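Probable thiamine pyrophosphokinase (Staphylococcus saprophyticus, PDB 3L8M) probably transfers a pyrophosphate group from ATP to thiamine, making thiamine diphosphate. Local coordinates at residues Asp130-Val144 and Asn196-Lys210. Residues are numbered along the deposited sequence; the frame is centred on the assembly and turned at random.
Sequences DTNEIQFIQKGQFNV and NIEIIEGSVLMIRSK
Strands 132-137 and 204-209 run antiparallel, their axes 4.7 Å apart at 168°, and strands 140-142 and 197-199 form a second antiparallel pair after the register shifts by two residues. In the first pair, Glu133 with Arg208, Gln135 with Met206 and Ile137 with Val204 are hydrogen-bonded pairs. The bond from Met206 N to Gln135 O is short and nearly straight (2.8 Å, 177°). On one face, Ile134 and Ile207 lie side by side, with CG1 of each 3.8 Å apart. At the start of strand 132-137, on the same face, Ser209 OG donates to Asn132 OD1 at 3.0 Å. The Phe136 ring has CG anti to the backbone N (chi1 -178°), which brings it obliquely against Ser203 CB. On the other face, Ile137 CD1 packs 3.7 Å from CB of Met206, a selenomethionine. Glu133 turns its carboxylate to a salt bridge with Lys126. At the corner, Lys139 NZ donates a short hydrogen bond to Ile200 O (2.6 Å), tilted from the carbonyl plane. Gly140 with Ile199 and Phe142 with Ile197 are the hydrogen-bonded pairs of the second set. Both segments thus span the junction of the mixed and four-stranded antiparallel sheets, consistent with the two-part thiamine pyrophosphokinase architecture.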
loop_
_atom_site.group_PDB
_atom_site.type_symbol
_atom_site.label_atom_id
_atom_site.label_comp_id
_atom_site.label_asym_id
_atom_site.label_seq_id
_atom_site.Cartn_x
_atom_site.Cartn_y
_atom_site.Cartn_z
ATOM N N ASP A 130 10.280 -4.514 -24.877
ATOM C CA ASP A 130 10.800 -5.864 -24.662
ATOM C C ASP A 130 12.275 -6.093 -25.003
ATOM O O ASP A 130 12.845 -7.096 -24.577
ATOM C CB ASP A 130 9.945 -6.889 -25.425
ATOM C CG ASP A 130 9.814 -6.557 -26.898
ATOM O OD1 ASP A 130 10.556 -5.677 -27.377
ATOM O OD2 ASP A 130 8.974 -7.181 -27.572
ATOM N N THR A 131 12.899 -5.174 -25.740
ATOM C CA THR A 131 14.306 -5.337 -26.136
ATOM C C THR A 131 15.244 -4.159 -25.815
ATOM O O THR A 131 16.469 -4.289 -25.933
ATOM C CB THR A 131 14.408 -5.605 -27.675
ATOM O OG1 THR A 131 13.581 -6.723 -28.023
ATOM C CG2 THR A 131 15.853 -5.901 -28.093
ATOM N N ASN A 132 14.693 -3.024 -25.390
ATOM C CA ASN A 132 15.527 -1.851 -25.142
ATOM C C ASN A 132 15.178 -1.029 -23.911
ATOM O O ASN A 132 14.080 -1.110 -23.369
ATOM C CB ASN A 132 15.441 -0.889 -26.330
ATOM C CG ASN A 132 15.817 -1.528 -27.645
ATOM O OD1 ASN A 132 16.982 -1.520 -28.043
ATOM N ND2 ASN A 132 14.825 -2.088 -28.333
ATOM N N GLU A 133 16.133 -0.190 -23.529
ATOM C CA GLU A 133 16.001 0.733 -22.419
ATOM C C GLU A 133 16.765 1.956 -22.923
ATOM O O GLU A 133 17.918 1.837 -23.353
ATOM C CB GLU A 133 16.647 0.154 -21.167
ATOM C CG GLU A 133 16.179 0.806 -19.886
ATOM C CD GLU A 133 16.644 0.045 -18.658
ATOM O OE1 GLU A 133 16.432 -1.188 -18.616
ATOM O OE2 GLU A 133 17.215 0.678 -17.740
ATOM N N ILE A 134 16.115 3.118 -22.903
ATOM C CA ILE A 134 16.716 4.354 -23.407
ATOM C C ILE A 134 16.560 5.535 -22.445
ATOM O O ILE A 134 15.486 5.747 -21.878
ATOM C CB ILE A 134 16.070 4.755 -24.770
ATOM C CG1 ILE A 134 16.268 3.641 -25.797
ATOM C CG2 ILE A 134 16.663 6.072 -25.284
ATOM C CD1 ILE A 134 15.437 3.828 -27.060
ATOM N N GLN A 135 17.632 6.307 -22.273
ATOM C CA GLN A 135 17.594 7.480 -21.406
ATOM C C GLN A 135 18.592 8.521 -21.884
ATOM O O GLN A 135 19.585 8.195 -22.536
ATOM C CB GLN A 135 17.895 7.102 -19.953
ATOM C CG GLN A 135 19.287 6.534 -19.731
ATOM C CD GLN A 135 19.538 6.149 -18.278
ATOM O OE1 GLN A 135 19.489 6.995 -17.384
ATOM N NE2 GLN A 135 19.804 4.866 -18.038
ATOM N N PHE A 136 18.312 9.778 -21.555
ATOM C CA PHE A 136 19.149 10.908 -21.935
ATOM C C PHE A 136 20.226 11.147 -20.865
ATOM O O PHE A 136 19.983 10.961 -19.679
ATOM C CB PHE A 136 18.244 12.137 -22.093
ATOM C CG PHE A 136 18.952 13.383 -22.538
ATOM C CD1 PHE A 136 19.654 13.416 -23.740
ATOM C CD2 PHE A 136 18.868 14.550 -21.777
ATOM C CE1 PHE A 136 20.265 14.597 -24.180
ATOM C CE2 PHE A 136 19.474 15.738 -22.208
ATOM C CZ PHE A 136 20.171 15.761 -23.411
ATOM N N ILE A 137 21.427 11.520 -21.289
ATOM C CA ILE A 137 22.517 11.788 -20.355
ATOM C C ILE A 137 23.154 13.102 -20.751
ATOM O O ILE A 137 23.689 13.236 -21.850
ATOM C CB ILE A 137 23.601 10.707 -20.374
ATOM C CG1 ILE A 137 22.988 9.332 -20.088
ATOM C CG2 ILE A 137 24.651 11.033 -19.313
ATOM C CD1 ILE A 137 24.006 8.202 -20.107
ATOM N N GLN A 138 23.092 14.063 -19.838
ATOM C CA GLN A 138 23.616 15.397 -20.075
ATOM C C GLN A 138 25.077 15.534 -19.679
ATOM O O GLN A 138 25.678 14.595 -19.146
ATOM C CB GLN A 138 22.759 16.400 -19.304
ATOM C CG GLN A 138 22.846 17.825 -19.786
ATOM C CD GLN A 138 21.861 18.717 -19.062
ATOM O OE1 GLN A 138 21.882 18.813 -17.832
ATOM N NE2 GLN A 138 20.984 19.370 -19.819
ATOM N N LYS A 139 25.646 16.706 -19.952
ATOM C CA LYS A 139 27.045 16.991 -19.631
ATOM C C LYS A 139 27.321 16.682 -18.164
ATOM O O LYS A 139 26.625 17.163 -17.270
ATOM C CB LYS A 139 27.365 18.460 -19.933
ATOM C CG LYS A 139 28.788 18.904 -19.592
ATOM C CD LYS A 139 28.979 20.391 -19.912
ATOM C CE LYS A 139 30.270 20.963 -19.322
ATOM N NZ LYS A 139 31.512 20.353 -19.878
ATOM N N GLY A 140 28.341 15.866 -17.926
ATOM C CA GLY A 140 28.685 15.485 -16.570
ATOM C C GLY A 140 29.338 14.122 -16.585
ATOM O O GLY A 140 29.655 13.600 -17.653
ATOM N N GLN A 141 29.538 13.545 -15.407
ATOM C CA GLN A 141 30.166 12.234 -15.290
ATOM C C GLN A 141 29.180 11.277 -14.629
ATOM O O GLN A 141 28.507 11.641 -13.661
ATOM C CB GLN A 141 31.443 12.341 -14.452
ATOM C CG GLN A 141 32.458 11.245 -14.726
ATOM C CD GLN A 141 33.826 11.571 -14.162
ATOM O OE1 GLN A 141 34.329 12.686 -14.335
ATOM N NE2 GLN A 141 34.446 10.597 -13.498
ATOM N N PHE A 142 29.090 10.059 -15.151
ATOM C CA PHE A 142 28.156 9.074 -14.610
ATOM C C PHE A 142 28.680 7.655 -14.817
ATOM O O PHE A 142 29.552 7.430 -15.653
ATOM C CB PHE A 142 26.798 9.237 -15.301
ATOM C CG PHE A 142 26.250 10.640 -15.240
ATOM C CD1 PHE A 142 25.585 11.097 -14.105
ATOM C CD2 PHE A 142 26.424 11.517 -16.311
ATOM C CE1 PHE A 142 25.103 12.402 -14.037
ATOM C CE2 PHE A 142 25.946 12.828 -16.253
ATOM C CZ PHE A 142 25.284 13.270 -15.115
ATOM N N ASN A 143 28.146 6.704 -14.053
ATOM C CA ASN A 143 28.562 5.306 -14.164
ATOM C C ASN A 143 27.513 4.447 -14.871
ATOM O O ASN A 143 27.049 4.784 -15.960
ATOM C CB ASN A 143 28.839 4.715 -12.777
ATOM C CG ASN A 143 30.094 5.277 -12.137
ATOM O OD1 ASN A 143 30.491 4.846 -11.055
ATOM N ND2 ASN A 143 30.722 6.242 -12.799
ATOM N N VAL A 144 27.149 3.333 -14.243
ATOM C CA VAL A 144 26.161 2.415 -14.800
ATOM C C VAL A 144 25.028 2.138 -13.805
ATOM O O VAL A 144 24.982 1.090 -13.154
ATOM C CB VAL A 144 26.829 1.080 -15.212
ATOM C CG1 VAL A 144 25.781 0.089 -15.702
ATOM C CG2 VAL A 144 27.854 1.338 -16.303
ATOM N N ASN A 196 32.519 3.336 -16.273
ATOM C CA ASN A 196 32.507 4.795 -16.254
ATOM C C ASN A 196 32.297 5.448 -17.618
ATOM O O ASN A 196 32.722 4.919 -18.648
ATOM C CB ASN A 196 33.817 5.309 -15.644
ATOM C CG ASN A 196 34.174 4.604 -14.344
ATOM O OD1 ASN A 196 34.458 3.404 -14.330
ATOM N ND2 ASN A 196 34.158 5.348 -13.242
ATOM N N ILE A 197 31.638 6.604 -17.605
ATOM C CA ILE A 197 31.368 7.364 -18.821
ATOM C C ILE A 197 31.225 8.841 -18.459
ATOM O O ILE A 197 30.430 9.208 -17.593
ATOM C CB ILE A 197 30.077 6.855 -19.532
ATOM C CG1 ILE A 197 29.868 7.597 -20.860
ATOM C CG2 ILE A 197 28.875 7.017 -18.618
ATOM C CD1 ILE A 197 29.343 9.020 -20.732
ATOM N N GLU A 198 32.007 9.688 -19.120
ATOM C CA GLU A 198 31.961 11.116 -18.848
ATOM C C GLU A 198 31.698 11.937 -20.097
ATOM O O GLU A 198 32.424 11.840 -21.087
ATOM C CB GLU A 198 33.273 11.574 -18.211
ATOM C CG GLU A 198 33.347 13.076 -17.963
ATOM C CD GLU A 198 34.648 13.491 -17.305
ATOM O OE1 GLU A 198 34.857 14.707 -17.097
ATOM O OE2 GLU A 198 35.461 12.597 -16.991
ATOM N N ILE A 199 30.651 12.751 -20.043
ATOM C CA ILE A 199 30.303 13.599 -21.165
ATOM C C ILE A 199 30.996 14.941 -20.958
ATOM O O ILE A 199 30.554 15.760 -20.149
ATOM C CB ILE A 199 28.780 13.819 -21.244
ATOM C CG1 ILE A 199 28.060 12.471 -21.386
ATOM C CG2 ILE A 199 28.451 14.755 -22.399
ATOM C CD1 ILE A 199 28.279 11.770 -22.720
ATOM N N ILE A 200 32.093 15.150 -21.681
ATOM C CA ILE A 200 32.850 16.392 -21.583
ATOM C C ILE A 200 32.074 17.541 -22.212
ATOM O O ILE A 200 32.103 18.670 -21.718
ATOM C CB ILE A 200 34.223 16.273 -22.283
ATOM C CG1 ILE A 200 35.184 15.428 -21.438
ATOM C CG2 ILE A 200 34.813 17.653 -22.500
ATOM C CD1 ILE A 200 34.744 13.997 -21.216
ATOM N N GLU A 201 31.388 17.249 -23.312
ATOM C CA GLU A 201 30.597 18.254 -24.008
ATOM C C GLU A 201 29.392 17.633 -24.690
ATOM O O GLU A 201 29.418 16.463 -25.076
ATOM C CB GLU A 201 31.437 18.979 -25.060
ATOM C CG GLU A 201 32.421 19.990 -24.502
ATOM C CD GLU A 201 32.536 21.217 -25.390
ATOM O OE1 GLU A 201 32.922 21.065 -26.570
ATOM O OE2 GLU A 201 32.231 22.331 -24.908
ATOM N N GLY A 202 28.337 18.429 -24.835
ATOM C CA GLY A 202 27.131 17.953 -25.483
ATOM C C GLY A 202 26.283 17.032 -24.631
ATOM O O GLY A 202 26.361 17.045 -23.402
ATOM N N SER A 203 25.472 16.224 -25.305
ATOM C CA SER A 203 24.569 15.284 -24.655
ATOM C C SER A 203 24.396 14.045 -25.532
ATOM O O SER A 203 24.506 14.121 -26.757
ATOM C CB SER A 203 23.213 15.953 -24.446
ATOM O OG SER A 203 22.653 16.383 -25.684
ATOM N N VAL A 204 24.125 12.905 -24.907
ATOM C CA VAL A 204 23.938 11.666 -25.654
ATOM C C VAL A 204 22.815 10.792 -25.097
ATOM O O VAL A 204 22.540 10.792 -23.894
ATOM C CB VAL A 204 25.224 10.810 -25.664
ATOM C CG1 VAL A 204 26.398 11.629 -26.188
ATOM C CG2 VAL A 204 25.509 10.284 -24.256
ATOM N N LEU A 205 22.153 10.067 -25.991
ATOM C CA LEU A 205 21.108 9.150 -25.582
ATOM C C LEU A 205 21.836 7.837 -25.336
ATOM O O LEU A 205 22.706 7.441 -26.112
ATOM C CB LEU A 205 20.075 8.955 -26.693
ATOM C CG LEU A 205 19.073 10.082 -26.949
ATOM C CD1 LEU A 205 18.425 9.863 -28.308
ATOM C CD2 LEU A 205 18.025 10.131 -25.832
HETATM N N MSE A 206 21.519 7.176 -24.239
HETATM C CA MSE A 206 22.150 5.903 -23.968
HETATM C C MSE A 206 21.080 4.860 -24.226
HETATM O O MSE A 206 19.960 4.997 -23.743
HETATM C CB MSE A 206 22.617 5.825 -22.521
HETATM C CG MSE A 206 23.012 4.423 -22.106
HETATM SE SE MSE A 206 23.597 4.364 -20.422
HETATM C CE MSE A 206 24.606 2.938 -20.535
ATOM N N ILE A 207 21.413 3.835 -25.002
ATOM C CA ILE A 207 20.453 2.791 -25.312
ATOM C C ILE A 207 21.015 1.416 -25.020
ATOM O O ILE A 207 22.041 1.023 -25.568
ATOM C CB ILE A 207 20.006 2.869 -26.784
ATOM C CG1 ILE A 207 19.206 1.626 -27.157
ATOM C CG2 ILE A 207 21.208 3.007 -27.690
ATOM C CD1 ILE A 207 18.504 1.757 -28.476
ATOM N N ARG A 208 20.344 0.687 -24.136
ATOM C CA ARG A 208 20.780 -0.651 -23.787
ATOM C C ARG A 208 19.914 -1.661 -24.517
ATOM O O ARG A 208 18.693 -1.524 -24.569
ATOM C CB ARG A 208 20.709 -0.842 -22.275
ATOM C CG ARG A 208 21.569 0.176 -21.547
ATOM C CD ARG A 208 22.338 -0.454 -20.417
ATOM N NE ARG A 208 21.922 0.079 -19.125
ATOM C CZ ARG A 208 22.498 -0.239 -17.972
ATOM N NH1 ARG A 208 23.520 -1.090 -17.957
ATOM N NH2 ARG A 208 22.054 0.289 -16.835
ATOM N N SER A 209 20.553 -2.666 -25.101
ATOM C CA SER A 209 19.836 -3.684 -25.857
ATOM C C SER A 209 20.172 -5.070 -25.352
ATOM O O SER A 209 21.166 -5.267 -24.667
ATOM C CB SER A 209 20.201 -3.593 -27.345
ATOM O OG SER A 209 19.855 -2.331 -27.889
ATOM N N LYS A 210 19.333 -6.037 -25.690
ATOM C CA LYS A 210 19.594 -7.400 -25.280
ATOM C C LYS A 210 20.025 -8.166 -26.522
ATOM O O LYS A 210 19.854 -7.685 -27.645
ATOM C CB LYS A 210 18.346 -8.021 -24.635
ATOM C CG LYS A 210 17.123 -8.117 -25.525
ATOM C CD LYS A 210 15.840 -8.019 -24.697
ATOM C CE LYS A 210 15.777 -9.064 -23.593
ATOM N NZ LYS A 210 14.525 -8.937 -22.779
#